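Local coordinates for protein salicylate 5-hydroxylase, large oxygenase component (Ralstonia sp., PDB 7C8Z) that catalyses the 5-hydroxylation of salicylate to gentisate as the oxygenase component of a multicomponent monooxygenase, using a [2Fe-2S] cluster and a separate iron ion, at residues 51-62 against 434-442; 173-181 against 188-197. All blocks are in the same frame, centred on the assembly; numbering follows the deposited sequence.

How the contacts relate
The chain enters contact 1 first, on helix 52-63 near the N terminus, and then builds the antiparallel sheet of the Rieske region. Contact 2 falls there: strand 175-181 turns back through 184-188, and the chain after it folds against the same strand before starting helix 196-211, a short closure with only six residues between its segments. The chain then forms the second sheet and the helices around the iron site, and its last helix, 427-440, returns to helix 52-63, closing a loop of 371 residues that encloses contact 2 entirely. Contact 1 thus joins the first and last helices, whereas contact 2 ties the Rieske sheet to the start of helix 196-211. They lie about 21 Å apart, centre to centre.

Contact 1 of 2, residues 51-62 against 434-442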
loop_
_atom_site.group_PDB
_atom_site.type_symbol
_atom_site.label_atom_id
_atom_site.label_comp_id
_atom_site.label_asym_id
_atom_site.label_seq_id
_atom_site.Cartn_x
_atom_site.Cartn_y
_atom_site.Cartn_z
ATOM N N ARG A 51 -7.184 19.394 -8.312
ATOM C CA ARG A 51 -8.529 19.062 -8.773
ATOM C C ARG A 51 -8.462 17.956 -9.817
ATOM O O ARG A 51 -7.738 18.077 -10.811
ATOM C CB ARG A 51 -9.233 20.289 -9.354
ATOM C CG ARG A 51 -9.585 21.344 -8.328
ATOM C CD ARG A 51 -10.300 22.525 -8.960
ATOM N NE ARG A 51 -11.324 22.123 -9.921
ATOM C CZ ARG A 51 -11.928 22.962 -10.758
ATOM N NH1 ARG A 51 -11.607 24.246 -10.752
ATOM N NH2 ARG A 51 -12.855 22.521 -11.597
ATOM N N GLU A 52 -9.218 16.879 -9.586
ATOM C CA GLU A 52 -9.196 15.734 -10.491
ATOM C C GLU A 52 -10.014 15.973 -11.759
ATOM O O GLU A 52 -9.664 15.447 -12.823
ATOM C CB GLU A 52 -9.696 14.486 -9.759
ATOM C CG GLU A 52 -9.509 13.187 -10.527
ATOM C CD GLU A 52 -8.082 12.671 -10.473
ATOM O OE1 GLU A 52 -7.236 13.299 -9.798
ATOM O OE2 GLU A 52 -7.806 11.629 -11.103
ATOM N N ASP A 53 -11.092 16.752 -11.682
ATOM C CA ASP A 53 -11.815 17.104 -12.902
ATOM C C ASP A 53 -10.922 17.908 -13.838
ATOM O O ASP A 53 -10.900 17.672 -15.055
ATOM C CB ASP A 53 -13.091 17.875 -12.557
ATOM C CG ASP A 53 -12.823 19.105 -11.727
ATOM O OD1 ASP A 53 -11.968 19.045 -10.824
ATOM O OD2 ASP A 53 -13.472 20.137 -11.975
ATOM N N LEU A 54 -10.167 18.856 -13.280
ATOM C CA LEU A 54 -9.168 19.569 -14.064
ATOM C C LEU A 54 -8.142 18.610 -14.653
ATOM O O LEU A 54 -7.711 18.788 -15.796
ATOM C CB LEU A 54 -8.481 20.630 -13.203
ATOM C CG LEU A 54 -9.311 21.884 -12.910
ATOM C CD1 LEU A 54 -8.486 22.930 -12.183
ATOM C CD2 LEU A 54 -9.909 22.455 -14.191
ATOM N N TYR A 55 -7.747 17.576 -13.898
ATOM C CA TYR A 55 -6.742 16.641 -14.407
ATOM C C TYR A 55 -7.275 15.824 -15.577
ATOM O O TYR A 55 -6.561 15.595 -16.558
ATOM C CB TYR A 55 -6.263 15.712 -13.293
ATOM C CG TYR A 55 -5.441 14.554 -13.813
ATOM C CD1 TYR A 55 -4.144 14.750 -14.264
ATOM C CD2 TYR A 55 -5.964 13.267 -13.863
ATOM C CE1 TYR A 55 -3.387 13.698 -14.747
ATOM C CE2 TYR A 55 -5.216 12.208 -14.347
ATOM C CZ TYR A 55 -3.927 12.432 -14.784
ATOM O OH TYR A 55 -3.174 11.392 -15.266
ATOM N N LYS A 56 -8.528 15.375 -15.491
ATOM C CA LYS A 56 -9.130 14.636 -16.596
ATOM C C LYS A 56 -9.310 15.528 -17.813
ATOM O O LYS A 56 -9.145 15.072 -18.957
ATOM C CB LYS A 56 -10.465 14.023 -16.174
ATOM C CG LYS A 56 -10.278 12.859 -15.221
ATOM C CD LYS A 56 -11.581 12.452 -14.578
ATOM C CE LYS A 56 -12.523 11.889 -15.608
ATOM N NZ LYS A 56 -13.922 12.254 -15.310
ATOM N N ARG A 57 -9.677 16.803 -17.600
ATOM C CA ARG A 57 -9.730 17.720 -18.732
ATOM C C ARG A 57 -8.342 17.921 -19.330
ATOM O O ARG A 57 -8.200 18.079 -20.548
ATOM C CB ARG A 57 -10.332 19.047 -18.304
ATOM C CG ARG A 57 -10.698 19.937 -19.478
ATOM C CD ARG A 57 -11.026 21.350 -19.038
ATOM N NE ARG A 57 -12.005 21.355 -17.959
ATOM C CZ ARG A 57 -12.251 22.398 -17.177
ATOM N NH1 ARG A 57 -11.588 23.532 -17.349
ATOM N NH2 ARG A 57 -13.161 22.301 -16.219
ATOM N N GLU A 58 -7.307 17.930 -18.483
ATOM C CA GLU A 58 -5.937 18.012 -18.978
ATOM C C GLU A 58 -5.603 16.815 -19.850
ATOM O O GLU A 58 -4.962 16.959 -20.894
ATOM C CB GLU A 58 -4.956 18.106 -17.809
ATOM C CG GLU A 58 -4.971 19.430 -17.088
ATOM C CD GLU A 58 -4.078 19.432 -15.874
ATOM O OE1 GLU A 58 -4.028 18.406 -15.166
ATOM O OE2 GLU A 58 -3.432 20.468 -15.621
ATOM N N LEU A 59 -6.005 15.619 -19.422
ATOM C CA LEU A 59 -5.788 14.439 -20.251
ATOM C C LEU A 59 -6.515 14.565 -21.584
ATOM O O LEU A 59 -5.952 14.256 -22.640
ATOM C CB LEU A 59 -6.252 13.182 -19.517
ATOM C CG LEU A 59 -5.433 12.642 -18.341
ATOM C CD1 LEU A 59 -6.088 11.378 -17.801
ATOM C CD2 LEU A 59 -3.985 12.378 -18.739
ATOM N N GLU A 60 -7.757 15.051 -21.556
ATOM C CA GLU A 60 -8.542 15.152 -22.787
ATOM C C GLU A 60 -7.951 16.169 -23.759
ATOM O O GLU A 60 -7.905 15.920 -24.970
ATOM C CB GLU A 60 -9.992 15.513 -22.462
ATOM C CG GLU A 60 -10.740 14.467 -21.641
ATOM C CD GLU A 60 -11.472 13.447 -22.500
ATOM O OE1 GLU A 60 -10.935 13.053 -23.556
ATOM O OE2 GLU A 60 -12.592 13.043 -22.122
ATOM N N ARG A 61 -7.486 17.317 -23.250
ATOM C CA ARG A 61 -7.167 18.457 -24.101
ATOM C C ARG A 61 -5.680 18.709 -24.310
ATOM O O ARG A 61 -5.326 19.442 -25.237
ATOM C CB ARG A 61 -7.804 19.730 -23.528
ATOM C CG ARG A 61 -9.322 19.675 -23.472
ATOM C CD ARG A 61 -9.905 21.023 -23.101
ATOM N NE ARG A 61 -11.364 20.991 -23.033
ATOM C CZ ARG A 61 -12.112 22.014 -22.633
ATOM N NH1 ARG A 61 -11.540 23.150 -22.263
ATOM N NH2 ARG A 61 -13.431 21.901 -22.600
ATOM N N LEU A 62 -4.804 18.135 -23.488
ATOM C CA LEU A 62 -3.367 18.310 -23.650
ATOM C C LEU A 62 -2.641 17.037 -24.048
ATOM O O LEU A 62 -1.592 17.117 -24.687
ATOM C CB LEU A 62 -2.742 18.851 -22.356
ATOM C CG LEU A 62 -3.047 20.305 -21.975
ATOM C CD1 LEU A 62 -3.081 21.205 -23.196
ATOM C CD2 LEU A 62 -4.349 20.417 -21.208
ATOM N N ASP A 434 -0.530 30.758 -19.187
ATOM C CA ASP A 434 -1.343 31.428 -20.199
ATOM C C ASP A 434 -1.950 30.405 -21.157
ATOM O O ASP A 434 -3.174 30.371 -21.373
ATOM C CB ASP A 434 -0.489 32.455 -20.949
ATOM C CG ASP A 434 -1.233 33.125 -22.092
ATOM O OD1 ASP A 434 -2.031 34.048 -21.829
ATOM O OD2 ASP A 434 -1.008 32.736 -23.259
ATOM N N TYR A 435 -1.099 29.543 -21.721
ATOM C CA TYR A 435 -1.580 28.479 -22.599
ATOM C C TYR A 435 -2.559 27.563 -21.873
ATOM O O TYR A 435 -3.556 27.115 -22.454
ATOM C CB TYR A 435 -0.392 27.678 -23.135
ATOM C CG TYR A 435 -0.764 26.588 -24.112
ATOM C CD1 TYR A 435 -1.007 26.882 -25.444
ATOM C CD2 TYR A 435 -0.865 25.261 -23.705
ATOM C CE1 TYR A 435 -1.344 25.893 -26.343
ATOM C CE2 TYR A 435 -1.204 24.263 -24.603
ATOM C CZ TYR A 435 -1.441 24.589 -25.921
ATOM O OH TYR A 435 -1.780 23.619 -26.834
ATOM N N TRP A 436 -2.281 27.272 -20.602
ATOM C CA TRP A 436 -3.140 26.395 -19.813
ATOM C C TRP A 436 -4.536 26.984 -19.660
ATOM O O TRP A 436 -5.540 26.306 -19.915
ATOM C CB TRP A 436 -2.502 26.155 -18.445
ATOM C CG TRP A 436 -3.184 25.124 -17.601
ATOM C CD1 TRP A 436 -2.905 23.792 -17.552
ATOM C CD2 TRP A 436 -4.244 25.347 -16.663
ATOM N NE1 TRP A 436 -3.729 23.167 -16.647
ATOM C CE2 TRP A 436 -4.563 24.099 -16.090
ATOM C CE3 TRP A 436 -4.962 26.478 -16.261
ATOM C CZ2 TRP A 436 -5.566 23.950 -15.133
ATOM C CZ3 TRP A 436 -5.958 26.327 -15.311
ATOM C CH2 TRP A 436 -6.249 25.074 -14.757
ATOM N N ARG A 437 -4.617 28.253 -19.250
ATOM C CA ARG A 437 -5.912 28.908 -19.119
ATOM C C ARG A 437 -6.657 28.906 -20.441
ATOM O O ARG A 437 -7.864 28.633 -20.479
ATOM C CB ARG A 437 -5.737 30.347 -18.629
ATOM C CG ARG A 437 -5.080 30.494 -17.273
ATOM C CD ARG A 437 -5.326 31.880 -16.709
ATOM N NE ARG A 437 -6.748 32.125 -16.487
ATOM C CZ ARG A 437 -7.265 33.310 -16.180
ATOM N NH1 ARG A 437 -6.478 34.368 -16.055
ATOM N NH2 ARG A 437 -8.572 33.435 -15.994
ATOM N N LYS A 438 -5.948 29.173 -21.542
ATOM C CA LYS A 438 -6.612 29.221 -22.841
ATOM C C LYS A 438 -7.178 27.860 -23.235
ATOM O O LYS A 438 -8.339 27.752 -23.649
ATOM C CB LYS A 438 -5.642 29.748 -23.896
ATOM C CG LYS A 438 -5.364 31.224 -23.724
ATOM C CD LYS A 438 -4.285 31.728 -24.657
ATOM C CE LYS A 438 -4.026 33.206 -24.406
ATOM N NZ LYS A 438 -2.873 33.708 -25.193
ATOM N N VAL A 439 -6.382 26.799 -23.084
ATOM C CA VAL A 439 -6.832 25.480 -23.524
ATOM C C VAL A 439 -7.903 24.935 -22.588
ATOM O O VAL A 439 -8.786 24.179 -23.013
ATOM C CB VAL A 439 -5.635 24.517 -23.653
ATOM C CG1 VAL A 439 -6.108 23.115 -23.999
ATOM C CG2 VAL A 439 -4.666 25.020 -24.715
ATOM N N MET A 440 -7.876 25.326 -21.318
ATOM C CA MET A 440 -8.780 24.766 -20.327
ATOM C C MET A 440 -9.960 25.676 -20.022
ATOM O O MET A 440 -10.848 25.282 -19.258
ATOM C CB MET A 440 -8.014 24.464 -19.034
ATOM C CG MET A 440 -6.854 23.506 -19.220
ATOM S SD MET A 440 -7.382 21.789 -19.100
ATOM C CE MET A 440 -7.804 21.697 -17.359
ATOM N N GLY A 441 -10.009 26.865 -20.617
ATOM C CA GLY A 441 -11.126 27.762 -20.402
ATOM C C GLY A 441 -11.320 28.118 -18.943
ATOM O O GLY A 441 -12.409 27.934 -18.396
ATOM N N GLU A 442 -10.273 28.624 -18.302
ATOM C CA GLU A 442 -10.343 28.995 -16.893
ATOM C C GLU A 442 -9.878 30.427 -16.687
ATOM O O GLU A 442 -8.991 30.901 -17.394
ATOM C CB GLU A 442 -9.494 28.040 -16.043
ATOM C CG GLU A 442 -10.038 26.625 -15.954
ATOM C CD GLU A 442 -11.048 26.454 -14.835
ATOM O OE1 GLU A 442 -11.035 27.263 -13.883
ATOM O OE2 GLU A 442 -11.864 25.513 -14.909
#
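The C-terminal helix of the oxygenase subunit ends against the N-terminal helix, and M440 is a knob in a hole formed by L54, R57, E58 and L62. Bent at chi2 and chi3, the flexible thioether folds into the hole: CE lies 3.6 Å from E58 CG, and SD lies 3.7 Å from R57 CD. The L62 CD2 methyl packs against the sulfur, while CD1, the other branch, meets V439 CG1 at 3.7 Å. W436 NE1 donates to E58 OE2 at 2.9 Å, a nearly straight bond (165°) that uses the anti lone pair; the oxygen lies near the indole plane, but the carboxylate is turned 87° from it. K232 makes a salt bridge with the same oxygen and W231 NE1 bonds OE1, so the buried carboxylate is probably kept ionised. The segments of the two helices cross at about a right angle (89°), which brings the C-terminal end of helix 427-440 up to two arginines. R61, extended from CG to NE, sends NH1 to V439 O at 3.0 Å, on a lone pair of the carbonyl. R57, bent at chi3, sets NH1 3.2 Å from E442 OE2 in a salt bridge with nearly coplanar groups, and also makes a weak bond to M440 O. G441, with positive phi, suits the turn out of the helix.

Contact 2 of 2, residues 173-181 against 188-197; sequences LTKLKVAAR and SFDHDVEPFE
With chi1 at -75° for L176 and -74° for F189, each CG sits beside its own backbone N, and the leucine is brought over the phenyl face: L176 CD2 stands 3.5 Å from the centroid of the F189 ring, almost on its normal, a CH-pi contact. This belongs to the antiparallel sheet of the Rieske region, where K177 and S188 form a hydrogen-bonded pair: K177 N to S188 O and S188 N to K177 O are both 2.9 Å. Leucine suits the place because its branched end can set a methyl squarely over the ring, and I88 of strand 82-88 touches both residues.

After S188 the chain leaves the sheet through an Asx turn, in which D190 OD1 accepts from D192 N. H191, inside this turn, points its ring back to the strand, NE2 giving K175 O a straight bond of 2.9 Å. The oxygen lies in the imidazole plane, yet the donor stands above the carbonyl plane. K177 passes the ring with CB 3.5 Å from H191 ND1. Farther along, the small A179 lets helix 196-211 start close to the strand, its CB 3.8 Å from F196 CB. R181 has a salt bridge from NE to D209, while its NH1 makes a second, 3.2 Å from E197 OE2, whose hydrogen bond is weak, with the guanidinium and carboxylate planes 60° apart.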
loop_
_atom_site.group_PDB
_atom_site.type_symbol
_atom_site.label_atom_id
_atom_site.label_comp_id
_atom_site.label_asym_id
_atom_site.label_seq_id
_atom_site.Cartn_x
_atom_site.Cartn_y
_atom_site.Cartn_z
ATOM N N LEU A 173 -7.325 -2.215 -33.829
ATOM C CA LEU A 173 -6.790 -1.412 -32.739
ATOM C C LEU A 173 -6.819 0.063 -33.119
ATOM O O LEU A 173 -6.582 0.426 -34.274
ATOM C CB LEU A 173 -5.361 -1.847 -32.409
ATOM C CG LEU A 173 -5.169 -3.336 -32.116
ATOM C CD1 LEU A 173 -3.695 -3.701 -31.989
ATOM C CD2 LEU A 173 -5.930 -3.730 -30.861
ATOM N N THR A 174 -7.144 0.912 -32.147
ATOM C CA THR A 174 -7.103 2.352 -32.363
ATOM C C THR A 174 -5.705 2.777 -32.795
ATOM O O THR A 174 -4.737 2.615 -32.044
ATOM C CB THR A 174 -7.528 3.091 -31.092
ATOM O OG1 THR A 174 -8.921 2.859 -30.852
ATOM C CG2 THR A 174 -7.300 4.588 -31.233
ATOM N N LYS A 175 -5.594 3.290 -34.018
ATOM C CA LYS A 175 -4.308 3.697 -34.560
ATOM C C LYS A 175 -4.048 5.165 -34.258
ATOM O O LYS A 175 -4.962 5.994 -34.303
ATOM C CB LYS A 175 -4.254 3.483 -36.073
ATOM C CG LYS A 175 -4.697 2.118 -36.546
ATOM C CD LYS A 175 -4.751 2.095 -38.057
ATOM C CE LYS A 175 -5.402 0.837 -38.577
ATOM N NZ LYS A 175 -5.272 0.753 -40.060
ATOM N N LEU A 176 -2.785 5.483 -33.991
ATOM C CA LEU A 176 -2.347 6.839 -33.707
ATOM C C LEU A 176 -1.451 7.316 -34.840
ATOM O O LEU A 176 -0.775 6.518 -35.494
ATOM C CB LEU A 176 -1.586 6.912 -32.380
ATOM C CG LEU A 176 -2.416 6.838 -31.099
ATOM C CD1 LEU A 176 -2.802 5.397 -30.788
ATOM C CD2 LEU A 176 -1.650 7.459 -29.931
ATOM N N LYS A 177 -1.452 8.622 -35.078
ATOM C CA LYS A 177 -0.534 9.185 -36.054
ATOM C C LYS A 177 0.846 9.304 -35.429
ATOM O O LYS A 177 0.976 9.567 -34.230
ATOM C CB LYS A 177 -1.025 10.544 -36.551
ATOM C CG LYS A 177 -0.187 11.112 -37.692
ATOM C CD LYS A 177 -1.037 11.771 -38.770
ATOM C CE LYS A 177 -1.377 13.205 -38.415
ATOM N NZ LYS A 177 -0.547 14.170 -39.180
ATOM N N VAL A 178 1.877 9.081 -36.240
ATOM C CA VAL A 178 3.248 8.947 -35.764
ATOM C C VAL A 178 4.113 9.994 -36.453
ATOM O O VAL A 178 3.993 10.214 -37.663
ATOM C CB VAL A 178 3.796 7.528 -36.022
ATOM C CG1 VAL A 178 5.191 7.383 -35.447
ATOM C CG2 VAL A 178 2.864 6.487 -35.424
ATOM N N ALA A 179 4.982 10.647 -35.680
ATOM C CA ALA A 179 5.941 11.609 -36.212
ATOM C C ALA A 179 7.321 11.248 -35.680
ATOM O O ALA A 179 7.568 11.335 -34.472
ATOM C CB ALA A 179 5.566 13.040 -35.827
ATOM N N ALA A 180 8.208 10.824 -36.569
ATOM C CA ALA A 180 9.581 10.500 -36.216
ATOM C C ALA A 180 10.532 11.491 -36.874
ATOM O O ALA A 180 10.357 11.853 -38.041
ATOM C CB ALA A 180 9.937 9.068 -36.627
ATOM N N ARG A 181 11.527 11.938 -36.113
ATOM C CA ARG A 181 12.491 12.910 -36.610
ATOM C C ARG A 181 13.749 12.840 -35.761
ATOM O O ARG A 181 13.666 12.802 -34.529
ATOM C CB ARG A 181 11.923 14.331 -36.590
ATOM C CG ARG A 181 12.890 15.361 -37.162
ATOM C CD ARG A 181 12.359 16.776 -37.049
ATOM N NE ARG A 181 13.256 17.740 -37.683
ATOM C CZ ARG A 181 12.982 18.384 -38.814
ATOM N NH1 ARG A 181 11.834 18.163 -39.440
ATOM N NH2 ARG A 181 13.854 19.246 -39.322
ATOM N N SER A 188 0.267 10.740 -31.671
ATOM C CA SER A 188 -0.905 11.516 -31.298
ATOM C C SER A 188 -2.167 10.742 -31.641
ATOM O O SER A 188 -2.272 10.162 -32.727
ATOM C CB SER A 188 -0.906 12.873 -32.015
ATOM O OG SER A 188 -2.113 13.580 -31.791
ATOM N N PHE A 189 -3.120 10.746 -30.706
ATOM C CA PHE A 189 -4.436 10.194 -31.004
ATOM C C PHE A 189 -5.161 11.071 -32.010
ATOM O O PHE A 189 -5.812 10.567 -32.933
ATOM C CB PHE A 189 -5.268 10.069 -29.725
ATOM C CG PHE A 189 -4.851 8.939 -28.829
ATOM C CD1 PHE A 189 -5.248 7.642 -29.102
ATOM C CD2 PHE A 189 -4.084 9.178 -27.700
ATOM C CE1 PHE A 189 -4.881 6.603 -28.278
ATOM C CE2 PHE A 189 -3.707 8.142 -26.870
ATOM C CZ PHE A 189 -4.106 6.850 -27.161
ATOM N N ASP A 190 -5.050 12.384 -31.846
ATOM C CA ASP A 190 -5.642 13.329 -32.778
ATOM C C ASP A 190 -4.937 13.228 -34.123
ATOM O O ASP A 190 -3.735 13.498 -34.224
ATOM C CB ASP A 190 -5.530 14.744 -32.218
ATOM C CG ASP A 190 -6.383 15.739 -32.967
ATOM O OD1 ASP A 190 -7.035 15.350 -33.959
ATOM O OD2 ASP A 190 -6.392 16.919 -32.562
ATOM N N HIS A 191 -5.680 12.834 -35.152
ATOM C CA HIS A 191 -5.121 12.723 -36.491
ATOM C C HIS A 191 -5.204 14.029 -37.265
ATOM O O HIS A 191 -4.554 14.155 -38.308
ATOM C CB HIS A 191 -5.810 11.599 -37.256
ATOM C CG HIS A 191 -5.299 10.243 -36.892
ATOM N ND1 HIS A 191 -4.228 9.655 -37.530
ATOM C CD2 HIS A 191 -5.692 9.370 -35.934
ATOM C CE1 HIS A 191 -3.995 8.471 -36.993
ATOM N NE2 HIS A 191 -4.867 8.275 -36.021
ATOM N N ASP A 192 -5.998 14.990 -36.788
ATOM C CA ASP A 192 -6.021 16.338 -37.340
ATOM C C ASP A 192 -5.092 17.274 -36.580
ATOM O O ASP A 192 -5.363 18.476 -36.472
ATOM C CB ASP A 192 -7.450 16.882 -37.345
ATOM C CG ASP A 192 -8.443 15.904 -37.945
ATOM O OD1 ASP A 192 -8.198 15.419 -39.072
ATOM O OD2 ASP A 192 -9.470 15.616 -37.291
ATOM N N VAL A 193 -4.002 16.740 -36.046
ATOM C CA VAL A 193 -3.017 17.535 -35.330
ATOM C C VAL A 193 -2.092 18.195 -36.338
ATOM O O VAL A 193 -1.788 17.624 -37.394
ATOM C CB VAL A 193 -2.235 16.653 -34.336
ATOM C CG1 VAL A 193 -1.486 15.548 -35.072
ATOM C CG2 VAL A 193 -1.276 17.487 -33.496
ATOM N N GLU A 194 -1.667 19.416 -36.028
ATOM C CA GLU A 194 -0.672 20.147 -36.800
ATOM C C GLU A 194 0.557 19.268 -36.991
ATOM O O GLU A 194 0.824 18.393 -36.158
ATOM C CB GLU A 194 -0.303 21.445 -36.084
ATOM C CG GLU A 194 0.007 21.236 -34.607
ATOM C CD GLU A 194 -0.119 22.503 -33.786
ATOM O OE1 GLU A 194 0.443 23.541 -34.200
ATOM O OE2 GLU A 194 -0.778 22.454 -32.721
ATOM N N PRO A 195 1.300 19.427 -38.086
ATOM C CA PRO A 195 2.543 18.666 -38.245
ATOM C C PRO A 195 3.506 18.916 -37.092
ATOM O O PRO A 195 3.458 19.946 -36.414
ATOM C CB PRO A 195 3.113 19.179 -39.573
ATOM C CG PRO A 195 1.936 19.716 -40.309
ATOM C CD PRO A 195 0.976 20.229 -39.277
ATOM N N PHE A 196 4.388 17.937 -36.876
ATOM C CA PHE A 196 5.322 17.991 -35.755
ATOM C C PHE A 196 6.175 19.254 -35.797
ATOM O O PHE A 196 6.403 19.898 -34.761
ATOM C CB PHE A 196 6.201 16.740 -35.768
ATOM C CG PHE A 196 7.151 16.652 -34.614
ATOM C CD1 PHE A 196 6.694 16.349 -33.341
ATOM C CD2 PHE A 196 8.509 16.859 -34.802
ATOM C CE1 PHE A 196 7.575 16.261 -32.276
ATOM C CE2 PHE A 196 9.394 16.773 -33.740
ATOM C CZ PHE A 196 8.926 16.475 -32.477
ATOM N N GLU A 197 6.653 19.622 -36.989
ATOM C CA GLU A 197 7.499 20.802 -37.136
ATOM C C GLU A 197 6.745 22.072 -36.753
ATOM O O GLU A 197 7.264 22.918 -36.015
ATOM C CB GLU A 197 8.029 20.883 -38.568
ATOM C CG GLU A 197 8.921 19.707 -38.965
ATOM C CD GLU A 197 8.130 18.456 -39.341
ATOM O OE1 GLU A 197 6.918 18.583 -39.619
ATOM O OE2 GLU A 197 8.718 17.348 -39.344
#